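Local coordinates for protein carboxypeptidase A (Helicoverpa armigera, PDB 1JQG) that probably acts as a zinc-dependent metallocarboxypeptidase that trims residues from the C-terminal end of peptides, captured here with its activation peptide still attached, at residues L49-D54 and G61-P66; K149-R154 and N237-Y242; M175-L180 and S286-I291; M249-N254 and D272-R277; G262-S267 and L359-G364. All blocks are in the same frame, centred on the assembly; numbering follows the deposited sequence.

In the fold
Interaction 1 ties together a hairpin of the activation peptide; the other four lie in the zinc carboxypeptidase region. Interaction 3 is wholly buried and apolar apart from one glutamine, where a helix covers the central sheet. Interaction 4 is also buried, but it joins two loop segments and sets a carboxylate close to the zinc site. Interactions 2 and 5 are surface contacts between loops, one an aromatic ring over backbone, the other a serine hydroxyl accepting from one backbone N-H. Segments of 2, 4 and 5 share the long chain between helices 221-228 and 283-294, and interaction 4 touches both of the others. Interaction 1 packs against interaction 5 through Asp54 and Tyr360.

Interaction 1: L49-D54 and G61-P66; sequences LDVWSD and GKVLVP
Asp50 and Leu64 form an antiparallel hydrogen-bonded pair, with Leu64 N donating to Asp50 O at 2.7 Å, and Val51 and Val63 follow as a non-hydrogen-bonded pair in a beta hairpin of the activation peptide. The chain turns a corner at Trp52, beyond which Lys62 O receives Ser53 N at 3.1 Å on a lone pair; Trp52 N adds a weak bond to the same oxygen. Ser53 OG, placed between its own backbone N and carbonyl carbon (chi1 50°), accepts from Lys62 N at 2.7 Å. An alanine here would probably leave Lys62 N with no more than its weak bond to Ser53 O across the hairpin. On the face that carries Asp50, Leu64 CB lies 3.7 Å from Trp52 NE1, oblique to the indole, and Leu64 CD2 lies 3.7 Å from Asp50 OD2. That oxygen takes a weak bond from Trp52 NE1 and a salt bridge from Arg183; the Asp50 side chain is about 10 Å from the zinc ion. The ring of Trp52 also meets Phe395 edge-to-face. Val63, on the face of Val51, packs its CG2 3.7 Å from Leu49 CB; at the end of the hairpin Leu49 CD2 meets Pro66 CD at 3.8 Å. Strand 25-30 pairs with the other edge of strand 61-65, and Phe73 of helix 70-80 covers Leu49 and Val63.

Interaction 2: K149-R154 and N237-Y242; sequences KSFEGR and NRATGY
Phe151 lays one face of its ring on the backbone of Ala239, and this CH-pi contact dominates the meeting of two loops. Ala239 CA stands 3.8 Å from the ring centroid, only 6° off the normal, and Ala239 CB adds an apolar touch to Phe151 CD1 at 4.1 Å. With CG anti to its backbone N (chi1 178°), the phenylalanine reaches out of a type I turn, Ser150 to Gly153, that links strands 142-149 and 155-161 at the border of the central sheet. Two oxygens lie close to the ring: Thr240 OG1 is near its plane, 3.3 Å from Phe151 CZ, and Arg238 O comes obliquely to within 3.4 Å of Phe151 CD2. A water lies between Glu152 OE2 and Arg238 O, though its very short distance to the latter leaves the bridge doubtful. The charged groups find other partners: Arg154 NH1 makes a salt bridge with Glu152 OE1 at 2.9 Å and a second with Asp222 of helix 221-228, while Arg238 makes a cation-pi contact with Trp234. Glu152 OE2 and Arg238 NE remain 4.7 Å apart. The loops thus meet through ring-face and van der Waals contact, with no direct hydrogen bond or salt bridge.

Interaction 3: M175-L180 and S286-I291; sequences MMQSLL and SVIRDI
Met175 and Ile291 meet because the methionine is stretched out, with CG anti to its backbone N (chi1 -164°) and the chain extended beyond, so that it runs from the strand toward the helix. Ile291 CG2, likewise anti to its own backbone N, receives it, lying 4.0 Å from Met175 SD; the two side chains cross at about a right angle. Met175 CE also comes to 4.2 Å from Ile288 CG2. Strand 173-178 lies inside the mixed sheet of the zinc carboxypeptidase fold, and helix 283-294 packs on one face of it; the strand and helix segments run nearly antiparallel, at 169°, with their axes 11.5 Å apart. Helix 187-200 covers the other face, touching Met176 and Ser178, in the manner of an alpha/beta/alpha layering. Beyond Met175 the same face of the strand presents Gln177, which meets Ile288 tip to tip, its OE1 lying 3.6 Å from Ile288 CG2. The amide is held by neighbouring strand 299-307: NE2 donates to Asp304 OD1, and OE1 has a weak hydrogen bond with Tyr302 OH. Ile288 CD1 reaches on to Leu180 CD1 at 3.9 Å, beside the turn that follows the strand. An alanine here would probably open a gap beside Gln177 OE1 and Leu180 CD1 and take away the contact with Met175 CE. Leu180 itself lies near the metal site, its side chain about 4 Å from that of the zinc ligand His306.

Interaction 4: M249-N254 and D272-R277; sequences MGVDLN and DTFHGR
Asp252 faces the start of 272-277 from an Asx turn, its OD2 accepting from Asn254 N. Both segments belong to the long irregular chain between helices 221-228 and 283-294, in a region also tied by the disulfide Cys248-Cys270. Asp272 offers its carbonyl O at 3.2 Å from Asp252 OD1; two acceptors face each other here, and the salt bridge from Arg235 NH2 to OD1 probably offsets their repulsion. Thr273 follows with its CA 3.5 Å from the same Asp252 OD1. The other carboxylate oxygen, OD2, accepts from NE2 of the zinc ligand His181, a second-shell contact that probably helps to orient the histidine. At Phe274 the two backbones are joined by a hydrogen bond: Asp252 N donates to Phe274 O at 2.8 Å, nearly along the C=O axis. Val251 CG1 lies 3.4 Å from the same Phe274 O. Phe274 CG is anti to the backbone N (chi1 -177°), and from the ring CD2 lies 3.8 Å from Val251 CG2, while Gly250 O sits at the ring edge near the plane. His275 turns its side chain from the contact, and its ND1 bonds Gly276 O. Gly276 has backbone angles at which a side chain would press on the preceding carbonyl O, and the chain folds back so that Gly276 N stands 3.5 Å above the centre of the Phe274 ring. Gly276 CA is also 3.9 Å from Val251 CG2.

Interaction 5: G262-S267 and L359-G364; sequences GTASSS and LYAASG
Ser363 and Ala264, the two residues with most surface buried here, join a pair of irregular loops of the zinc carboxypeptidase fold: one from the long excursion between helices 221-228 and 283-294, the other linking helix 355-358 to helix 366-373. Ser363 OG lies between its own backbone N and carbonyl carbon (chi1 57°), from where it accepts a hydrogen bond from Ala264 N at 2.8 Å with an N-H...O angle of 140°. The serine hydroxyl thereby satisfies a backbone amide in a part of the chain with no regular structure. Ala264 adds its methyl group. Its CB is 3.5 Å from Ser363 OG and 3.8 Å from Ala362 C, so it rests against the backbone ahead of the serine, with a looser apolar touch to Ala361. Thr263 closes the flank, its OG1 lying 3.3 Å from Ser363 CB while hydrogen bonding to Asn260 O. Just past Ser363, Gly364 makes backbone bonds with Phe257 and Met259, a second tie of this loop to the chain before Gly262. The side chain of Ala362 is about 10 Å from the zinc ion. Ser265 OG lies 4.0 Å from Ser363 OG, opposite its CB.

Interaction 1: L49-D54 and G61-P66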
# COMPACT_ATOMS: atom_id res chain seq x y z
N LEU A 49 16.04 -1.70 11.92
CA LEU A 49 14.87 -2.44 12.37
C LEU A 49 13.68 -2.26 11.42
O LEU A 49 13.60 -1.30 10.68
CB LEU A 49 14.43 -2.01 13.79
CG LEU A 49 15.56 -2.07 14.84
CD1 LEU A 49 15.15 -1.35 16.12
CD2 LEU A 49 15.92 -3.54 15.07
N ASP A 50 12.75 -3.20 11.48
CA ASP A 50 11.53 -3.14 10.69
C ASP A 50 10.47 -2.33 11.45
O ASP A 50 9.79 -2.85 12.35
CB ASP A 50 11.04 -4.56 10.41
CG ASP A 50 9.86 -4.61 9.46
OD1 ASP A 50 9.51 -3.55 8.91
OD2 ASP A 50 9.26 -5.69 9.26
N VAL A 51 10.34 -1.06 11.10
CA VAL A 51 9.34 -0.17 11.67
C VAL A 51 7.99 -0.28 10.99
O VAL A 51 7.80 0.17 9.85
CB VAL A 51 9.82 1.30 11.56
CG1 VAL A 51 8.80 2.24 12.19
CG2 VAL A 51 11.18 1.43 12.22
N TRP A 52 7.07 -0.98 11.62
CA TRP A 52 5.70 -1.13 11.10
C TRP A 52 4.92 0.18 11.18
O TRP A 52 4.23 0.51 10.24
CB TRP A 52 4.97 -2.21 11.93
CG TRP A 52 5.49 -3.59 11.72
CD1 TRP A 52 6.56 -3.96 10.93
CD2 TRP A 52 5.01 -4.80 12.31
NE1 TRP A 52 6.75 -5.32 10.99
CE2 TRP A 52 5.80 -5.85 11.84
CE3 TRP A 52 3.96 -5.09 13.18
CZ2 TRP A 52 5.58 -7.18 12.20
CZ3 TRP A 52 3.75 -6.42 13.56
CH2 TRP A 52 4.57 -7.46 13.06
N SER A 53 5.10 0.93 12.28
CA SER A 53 4.41 2.21 12.44
C SER A 53 5.24 3.15 13.30
O SER A 53 5.80 2.74 14.31
CB SER A 53 3.02 2.07 13.06
OG SER A 53 3.14 1.26 14.23
N ASP A 54 5.36 4.40 12.88
CA ASP A 54 6.14 5.38 13.62
C ASP A 54 5.52 5.79 14.94
O ASP A 54 4.32 5.99 15.14
CB ASP A 54 6.41 6.61 12.73
CG ASP A 54 7.46 6.33 11.65
OD1 ASP A 54 7.06 6.23 10.47
OD2 ASP A 54 8.64 6.24 12.06
N GLY A 61 3.96 3.53 18.32
CA GLY A 61 4.27 2.79 17.10
C GLY A 61 4.69 1.37 17.39
O GLY A 61 4.80 0.96 18.54
N LYS A 62 4.79 0.58 16.32
CA LYS A 62 5.18 -0.82 16.42
C LYS A 62 6.44 -1.11 15.59
O LYS A 62 6.60 -0.60 14.49
CB LYS A 62 4.02 -1.70 16.01
CG LYS A 62 2.88 -1.70 17.00
CD LYS A 62 1.95 -2.90 16.87
CE LYS A 62 0.74 -2.71 17.78
NZ LYS A 62 -0.43 -3.59 17.49
N VAL A 63 7.34 -1.91 16.19
CA VAL A 63 8.58 -2.26 15.48
C VAL A 63 8.94 -3.73 15.67
O VAL A 63 8.77 -4.27 16.77
CB VAL A 63 9.72 -1.31 15.94
CG1 VAL A 63 9.82 -1.30 17.45
CG2 VAL A 63 11.06 -1.57 15.27
N LEU A 64 9.36 -4.38 14.56
CA LEU A 64 9.79 -5.77 14.64
C LEU A 64 11.28 -5.89 14.93
O LEU A 64 12.09 -5.37 14.19
CB LEU A 64 9.46 -6.46 13.31
CG LEU A 64 9.76 -7.97 13.23
CD1 LEU A 64 8.81 -8.66 14.18
CD2 LEU A 64 9.59 -8.39 11.79
N VAL A 65 11.65 -6.44 16.06
CA VAL A 65 13.03 -6.52 16.51
C VAL A 65 13.56 -7.96 16.55
O VAL A 65 12.98 -8.88 17.15
CB VAL A 65 13.20 -5.93 17.93
CG1 VAL A 65 14.65 -6.09 18.41
CG2 VAL A 65 12.61 -4.51 18.02
N PRO A 66 14.64 -8.22 15.85
CA PRO A 66 15.30 -9.53 15.81
C PRO A 66 15.72 -10.04 17.17
O PRO A 66 16.05 -9.28 18.09
CB PRO A 66 16.52 -9.31 14.90
CG PRO A 66 16.10 -8.16 14.04
CD PRO A 66 15.35 -7.25 14.97

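Interaction 2: K149-R154 and N237-Y242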
# COMPACT_ATOMS: atom_id res chain seq x y z
N LYS A 149 8.10 -5.14 -17.41
CA LYS A 149 8.60 -6.32 -16.76
C LYS A 149 9.28 -5.92 -15.45
O LYS A 149 9.98 -4.90 -15.34
CB LYS A 149 9.60 -7.06 -17.65
CG LYS A 149 9.13 -7.53 -19.01
CD LYS A 149 8.26 -8.77 -18.92
CE LYS A 149 7.68 -9.15 -20.27
NZ LYS A 149 6.97 -10.48 -20.18
N SER A 150 9.08 -6.77 -14.42
CA SER A 150 9.72 -6.51 -13.12
C SER A 150 11.22 -6.83 -13.20
O SER A 150 11.68 -7.33 -14.24
CB SER A 150 9.10 -7.36 -12.03
OG SER A 150 9.35 -8.75 -12.28
N PHE A 151 11.95 -6.51 -12.13
CA PHE A 151 13.40 -6.79 -12.13
C PHE A 151 13.70 -8.24 -12.49
O PHE A 151 14.57 -8.47 -13.33
CB PHE A 151 14.02 -6.43 -10.78
CG PHE A 151 15.50 -6.73 -10.70
CD1 PHE A 151 16.39 -5.76 -11.13
CD2 PHE A 151 16.01 -7.94 -10.25
CE1 PHE A 151 17.76 -5.99 -11.10
CE2 PHE A 151 17.37 -8.17 -10.22
CZ PHE A 151 18.25 -7.21 -10.64
N GLU A 152 12.98 -9.20 -11.89
CA GLU A 152 13.18 -10.61 -12.16
C GLU A 152 12.45 -11.07 -13.41
O GLU A 152 12.49 -12.26 -13.73
CB GLU A 152 12.78 -11.48 -10.97
CG GLU A 152 13.69 -11.31 -9.76
CD GLU A 152 13.24 -12.12 -8.55
OE1 GLU A 152 12.03 -12.31 -8.31
OE2 GLU A 152 14.16 -12.54 -7.87
N GLY A 153 11.92 -10.15 -14.19
CA GLY A 153 11.41 -10.43 -15.52
C GLY A 153 9.93 -10.70 -15.56
O GLY A 153 9.38 -10.93 -16.63
N ARG A 154 9.24 -10.68 -14.43
CA ARG A 154 7.82 -10.97 -14.38
C ARG A 154 6.99 -9.87 -15.03
O ARG A 154 7.16 -8.69 -14.81
CB ARG A 154 7.40 -11.16 -12.91
CG ARG A 154 7.88 -12.45 -12.30
CD ARG A 154 7.31 -12.59 -10.87
NE ARG A 154 7.65 -13.92 -10.31
CZ ARG A 154 8.85 -14.17 -9.79
NH1 ARG A 154 9.72 -13.16 -9.78
NH2 ARG A 154 9.17 -15.34 -9.31
N ASN A 237 11.35 -4.39 -3.38
CA ASN A 237 11.40 -5.27 -4.56
C ASN A 237 12.57 -6.25 -4.40
O ASN A 237 13.03 -6.48 -3.27
CB ASN A 237 11.55 -4.44 -5.80
CG ASN A 237 12.88 -3.72 -5.99
OD1 ASN A 237 13.64 -3.54 -5.01
ND2 ASN A 237 13.26 -3.26 -7.18
N ARG A 238 12.95 -6.93 -5.49
CA ARG A 238 14.01 -7.94 -5.37
C ARG A 238 15.26 -7.60 -6.18
O ARG A 238 15.82 -8.45 -6.90
CB ARG A 238 13.42 -9.30 -5.77
CG ARG A 238 12.32 -9.80 -4.86
CD ARG A 238 12.78 -10.08 -3.43
NE ARG A 238 13.62 -11.28 -3.38
CZ ARG A 238 14.38 -11.61 -2.34
NH1 ARG A 238 14.42 -10.86 -1.24
NH2 ARG A 238 15.08 -12.73 -2.48
N ALA A 239 15.66 -6.34 -6.17
CA ALA A 239 16.79 -5.89 -7.00
C ALA A 239 18.14 -6.25 -6.40
O ALA A 239 18.39 -6.02 -5.21
CB ALA A 239 16.73 -4.38 -7.24
N THR A 240 18.99 -6.80 -7.27
CA THR A 240 20.35 -7.21 -6.83
C THR A 240 21.36 -6.22 -7.37
O THR A 240 21.02 -5.17 -7.93
CB THR A 240 20.69 -8.61 -7.32
OG1 THR A 240 20.44 -8.72 -8.73
CG2 THR A 240 19.85 -9.69 -6.68
N GLY A 241 22.66 -6.50 -7.18
CA GLY A 241 23.71 -5.63 -7.71
C GLY A 241 23.88 -4.38 -6.87
O GLY A 241 24.45 -3.39 -7.34
N TYR A 242 23.41 -4.38 -5.62
CA TYR A 242 23.55 -3.22 -4.75
C TYR A 242 24.50 -3.49 -3.59
O TYR A 242 24.90 -2.51 -2.98
CB TYR A 242 22.23 -2.82 -4.11
CG TYR A 242 21.33 -1.97 -4.96
CD1 TYR A 242 20.23 -2.46 -5.65
CD2 TYR A 242 21.63 -0.61 -5.07
CE1 TYR A 242 19.46 -1.59 -6.42
CE2 TYR A 242 20.84 0.25 -5.81
CZ TYR A 242 19.76 -0.25 -6.50
OH TYR A 242 18.95 0.57 -7.29
O HOH W 1 16.26 -10.76 -7.67

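Interaction 3: M175-L180 and S286-I291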
# COMPACT_ATOMS: atom_id res chain seq x y z
N MET A 175 -6.71 6.78 -11.46
CA MET A 175 -5.73 5.69 -11.39
C MET A 175 -5.78 5.10 -9.99
O MET A 175 -5.86 5.81 -8.99
CB MET A 175 -4.32 6.15 -11.79
CG MET A 175 -3.41 4.97 -12.09
SD MET A 175 -1.78 5.44 -12.60
CE MET A 175 -0.85 3.98 -12.14
N MET A 176 -5.62 3.79 -9.92
CA MET A 176 -5.58 3.08 -8.62
C MET A 176 -4.56 1.96 -8.63
O MET A 176 -4.34 1.31 -9.66
CB MET A 176 -6.99 2.57 -8.42
CG MET A 176 -7.27 1.79 -7.17
SD MET A 176 -8.84 0.91 -7.43
CE MET A 176 -9.84 2.22 -8.07
N GLN A 177 -3.82 1.81 -7.55
CA GLN A 177 -2.80 0.75 -7.47
C GLN A 177 -2.65 0.17 -6.08
O GLN A 177 -2.92 0.81 -5.10
CB GLN A 177 -1.41 1.23 -7.90
CG GLN A 177 -0.88 2.41 -7.10
CD GLN A 177 0.49 2.86 -7.56
OE1 GLN A 177 0.61 3.15 -8.75
NE2 GLN A 177 1.47 2.91 -6.65
N SER A 178 -2.11 -1.03 -5.99
CA SER A 178 -1.90 -1.71 -4.74
C SER A 178 -0.68 -2.64 -4.81
O SER A 178 -0.13 -2.83 -5.87
CB SER A 178 -3.16 -2.50 -4.29
OG SER A 178 -3.51 -3.55 -5.17
N LEU A 179 -0.27 -3.12 -3.63
CA LEU A 179 0.85 -4.04 -3.51
C LEU A 179 2.20 -3.46 -3.90
O LEU A 179 3.12 -4.18 -4.20
CB LEU A 179 0.55 -5.34 -4.25
CG LEU A 179 -0.46 -6.30 -3.58
CD1 LEU A 179 -0.61 -7.60 -4.34
CD2 LEU A 179 -0.15 -6.62 -2.12
N LEU A 180 2.40 -2.17 -3.77
CA LEU A 180 3.67 -1.51 -3.97
C LEU A 180 4.65 -2.04 -2.90
O LEU A 180 5.82 -2.33 -3.21
CB LEU A 180 3.51 0.01 -3.93
CG LEU A 180 4.70 0.84 -4.42
CD1 LEU A 180 4.96 0.54 -5.86
CD2 LEU A 180 4.55 2.34 -4.21
N SER A 286 9.35 2.66 -12.62
CA SER A 286 9.47 3.25 -13.93
C SER A 286 8.19 3.02 -14.71
O SER A 286 7.74 3.91 -15.40
CB SER A 286 10.69 2.63 -14.69
OG SER A 286 11.92 3.01 -14.10
N VAL A 287 7.65 1.79 -14.64
CA VAL A 287 6.44 1.46 -15.37
C VAL A 287 5.26 2.32 -14.90
O VAL A 287 4.41 2.75 -15.70
CB VAL A 287 6.08 -0.04 -15.35
CG1 VAL A 287 7.21 -0.91 -15.88
CG2 VAL A 287 5.76 -0.50 -13.95
N ILE A 288 5.19 2.57 -13.60
CA ILE A 288 4.17 3.43 -13.03
C ILE A 288 4.27 4.87 -13.51
O ILE A 288 3.28 5.52 -13.88
CB ILE A 288 4.16 3.41 -11.49
CG1 ILE A 288 3.82 2.02 -10.95
CG2 ILE A 288 3.16 4.41 -10.93
CD1 ILE A 288 4.09 1.80 -9.48
N ARG A 289 5.51 5.32 -13.65
CA ARG A 289 5.82 6.65 -14.17
C ARG A 289 5.32 6.80 -15.59
O ARG A 289 4.64 7.77 -15.90
CB ARG A 289 7.34 6.88 -14.11
CG ARG A 289 7.77 8.25 -14.66
CD ARG A 289 9.24 8.22 -15.10
NE ARG A 289 9.50 7.10 -15.99
CZ ARG A 289 10.66 6.49 -16.17
NH1 ARG A 289 11.72 6.92 -15.51
NH2 ARG A 289 10.70 5.47 -17.02
N ASP A 290 5.61 5.82 -16.43
CA ASP A 290 5.17 5.82 -17.82
C ASP A 290 3.66 5.81 -17.99
O ASP A 290 3.08 6.49 -18.85
CB ASP A 290 5.79 4.62 -18.54
CG ASP A 290 7.30 4.66 -18.61
OD1 ASP A 290 7.93 5.72 -18.50
OD2 ASP A 290 7.94 3.61 -18.79
N ILE A 291 2.95 5.09 -17.14
CA ILE A 291 1.49 5.12 -17.13
C ILE A 291 0.94 6.50 -16.74
O ILE A 291 0.04 6.99 -17.42
CB ILE A 291 0.91 4.09 -16.12
CG1 ILE A 291 1.41 2.69 -16.47
CG2 ILE A 291 -0.59 4.17 -16.17
CD1 ILE A 291 1.01 1.58 -15.51

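Interaction 4: M249-N254 and D272-R277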
# COMPACT_ATOMS: atom_id res chain seq x y z
N MET A 249 19.62 -6.78 -0.29
CA MET A 249 19.06 -6.46 -1.59
C MET A 249 17.69 -5.80 -1.45
O MET A 249 17.12 -5.70 -0.38
CB MET A 249 18.94 -7.70 -2.46
CG MET A 249 18.21 -8.90 -1.93
SD MET A 249 18.58 -10.49 -2.74
CE MET A 249 17.37 -10.42 -4.07
N GLY A 250 17.17 -5.30 -2.59
CA GLY A 250 15.88 -4.67 -2.69
C GLY A 250 15.88 -3.19 -2.34
O GLY A 250 16.49 -2.72 -1.37
N VAL A 251 15.01 -2.49 -3.02
CA VAL A 251 14.78 -1.07 -2.91
C VAL A 251 13.32 -0.82 -2.49
O VAL A 251 12.41 -1.54 -2.91
CB VAL A 251 15.02 -0.37 -4.25
CG1 VAL A 251 14.49 1.05 -4.20
CG2 VAL A 251 16.48 -0.44 -4.69
N ASP A 252 13.13 0.14 -1.58
CA ASP A 252 11.78 0.54 -1.18
C ASP A 252 11.19 1.38 -2.33
O ASP A 252 11.58 2.53 -2.55
CB ASP A 252 11.84 1.37 0.09
CG ASP A 252 10.48 1.72 0.66
OD1 ASP A 252 10.47 2.19 1.82
OD2 ASP A 252 9.45 1.51 -0.04
N LEU A 253 10.23 0.77 -3.03
CA LEU A 253 9.65 1.46 -4.21
C LEU A 253 8.90 2.73 -3.89
O LEU A 253 8.74 3.63 -4.70
CB LEU A 253 8.73 0.51 -4.96
CG LEU A 253 9.38 -0.71 -5.61
CD1 LEU A 253 8.30 -1.61 -6.22
CD2 LEU A 253 10.39 -0.27 -6.69
N ASN A 254 8.47 2.90 -2.64
CA ASN A 254 7.75 4.11 -2.22
C ASN A 254 8.73 5.19 -1.82
O ASN A 254 8.38 6.18 -1.17
CB ASN A 254 6.74 3.80 -1.12
CG ASN A 254 5.52 4.73 -1.21
OD1 ASN A 254 5.28 5.33 -2.27
ND2 ASN A 254 4.74 4.88 -0.15
N ASP A 272 15.10 -1.14 5.08
CA ASP A 272 13.82 -1.35 4.42
C ASP A 272 13.34 -0.11 3.68
O ASP A 272 12.31 -0.18 3.05
CB ASP A 272 12.76 -1.83 5.41
CG ASP A 272 12.96 -3.26 5.84
OD1 ASP A 272 13.20 -4.07 4.92
OD2 ASP A 272 12.88 -3.54 7.04
N THR A 273 13.97 1.04 3.89
CA THR A 273 13.62 2.30 3.27
C THR A 273 14.68 2.80 2.32
O THR A 273 14.76 4.00 2.08
CB THR A 273 13.33 3.37 4.35
OG1 THR A 273 14.46 3.66 5.13
CG2 THR A 273 12.20 2.86 5.21
N PHE A 274 15.48 1.91 1.76
CA PHE A 274 16.50 2.25 0.78
C PHE A 274 15.88 2.84 -0.49
O PHE A 274 15.09 2.10 -1.07
CB PHE A 274 17.32 1.01 0.42
CG PHE A 274 18.44 1.28 -0.55
CD1 PHE A 274 19.30 2.34 -0.35
CD2 PHE A 274 18.63 0.45 -1.66
CE1 PHE A 274 20.34 2.60 -1.23
CE2 PHE A 274 19.67 0.70 -2.53
CZ PHE A 274 20.53 1.78 -2.32
N HIS A 275 16.37 4.01 -0.90
CA HIS A 275 15.82 4.75 -2.02
C HIS A 275 16.32 4.26 -3.37
O HIS A 275 15.81 4.74 -4.39
CB HIS A 275 16.05 6.26 -1.82
CG HIS A 275 17.44 6.68 -1.50
ND1 HIS A 275 18.53 6.14 -2.17
CD2 HIS A 275 17.92 7.60 -0.61
CE1 HIS A 275 19.62 6.71 -1.66
NE2 HIS A 275 19.28 7.59 -0.74
N GLY A 276 17.38 3.44 -3.40
CA GLY A 276 18.02 3.11 -4.69
C GLY A 276 19.14 4.02 -5.20
O GLY A 276 19.55 4.94 -4.50
N ARG A 277 19.64 3.71 -6.39
CA ARG A 277 20.69 4.44 -7.06
C ARG A 277 20.26 5.88 -7.35
O ARG A 277 21.06 6.80 -7.15
CB ARG A 277 21.07 3.78 -8.40
CG ARG A 277 21.81 2.48 -8.28
CD ARG A 277 21.95 1.82 -9.65
NE ARG A 277 22.59 0.51 -9.55
CZ ARG A 277 21.94 -0.63 -9.70
NH1 ARG A 277 20.64 -0.53 -9.96
NH2 ARG A 277 22.54 -1.81 -9.63

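Interaction 5: G262-S267 and L359-G364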
# COMPACT_ATOMS: atom_id res chain seq x y z
N GLY A 262 15.48 11.00 -2.33
CA GLY A 262 16.68 10.96 -1.53
C GLY A 262 16.78 11.90 -0.35
O GLY A 262 17.81 11.88 0.35
N THR A 263 15.76 12.72 -0.10
CA THR A 263 15.83 13.74 0.95
C THR A 263 15.38 13.17 2.28
O THR A 263 15.82 13.63 3.33
CB THR A 263 15.02 14.99 0.61
OG1 THR A 263 13.66 14.59 0.42
CG2 THR A 263 15.62 15.68 -0.60
N ALA A 264 14.51 12.17 2.24
CA ALA A 264 14.01 11.59 3.49
C ALA A 264 13.90 10.07 3.41
O ALA A 264 12.86 9.48 3.68
CB ALA A 264 12.69 12.24 3.87
N SER A 265 15.01 9.41 3.12
CA SER A 265 15.10 7.97 2.99
C SER A 265 16.51 7.46 3.27
O SER A 265 17.41 8.25 3.49
CB SER A 265 14.66 7.56 1.58
OG SER A 265 15.31 8.43 0.65
N SER A 266 16.67 6.15 3.40
CA SER A 266 17.91 5.52 3.74
C SER A 266 18.87 5.34 2.57
O SER A 266 18.52 5.08 1.42
CB SER A 266 17.68 4.12 4.36
OG SER A 266 19.03 3.63 4.53
N SER A 267 20.16 5.30 2.89
CA SER A 267 21.22 5.22 1.91
C SER A 267 21.87 3.85 1.95
O SER A 267 22.75 3.56 1.14
CB SER A 267 22.27 6.30 2.16
OG SER A 267 21.62 7.52 1.80
N LEU A 359 2.24 11.09 10.04
CA LEU A 359 3.26 10.07 10.27
C LEU A 359 4.62 10.69 10.50
O LEU A 359 4.92 11.12 11.63
CB LEU A 359 3.33 9.06 9.10
CG LEU A 359 2.03 8.28 8.84
CD1 LEU A 359 2.14 7.40 7.58
CD2 LEU A 359 1.71 7.45 10.07
N TYR A 360 5.49 10.69 9.50
CA TYR A 360 6.85 11.21 9.63
C TYR A 360 7.38 11.63 8.26
O TYR A 360 6.82 11.29 7.20
CB TYR A 360 7.79 10.16 10.23
CG TYR A 360 9.00 10.74 10.94
CD1 TYR A 360 8.94 11.14 12.27
CD2 TYR A 360 10.22 10.91 10.30
CE1 TYR A 360 10.03 11.67 12.93
CE2 TYR A 360 11.32 11.44 10.95
CZ TYR A 360 11.22 11.83 12.27
OH TYR A 360 12.28 12.36 12.96
N ALA A 361 8.49 12.37 8.26
CA ALA A 361 9.06 12.84 6.99
C ALA A 361 9.35 11.68 6.05
O ALA A 361 9.94 10.69 6.43
CB ALA A 361 10.27 13.74 7.25
N ALA A 362 8.94 11.82 4.81
CA ALA A 362 9.12 10.80 3.78
C ALA A 362 9.24 11.46 2.41
O ALA A 362 8.61 12.47 2.13
CB ALA A 362 7.97 9.81 3.72
N SER A 363 10.02 10.88 1.53
CA SER A 363 10.21 11.37 0.18
C SER A 363 10.23 10.23 -0.83
O SER A 363 10.34 9.07 -0.42
CB SER A 363 11.52 12.16 0.05
OG SER A 363 12.58 11.30 0.46
N GLY A 364 10.07 10.60 -2.11
CA GLY A 364 10.08 9.54 -3.14
C GLY A 364 8.77 8.76 -3.19
O GLY A 364 8.78 7.68 -3.78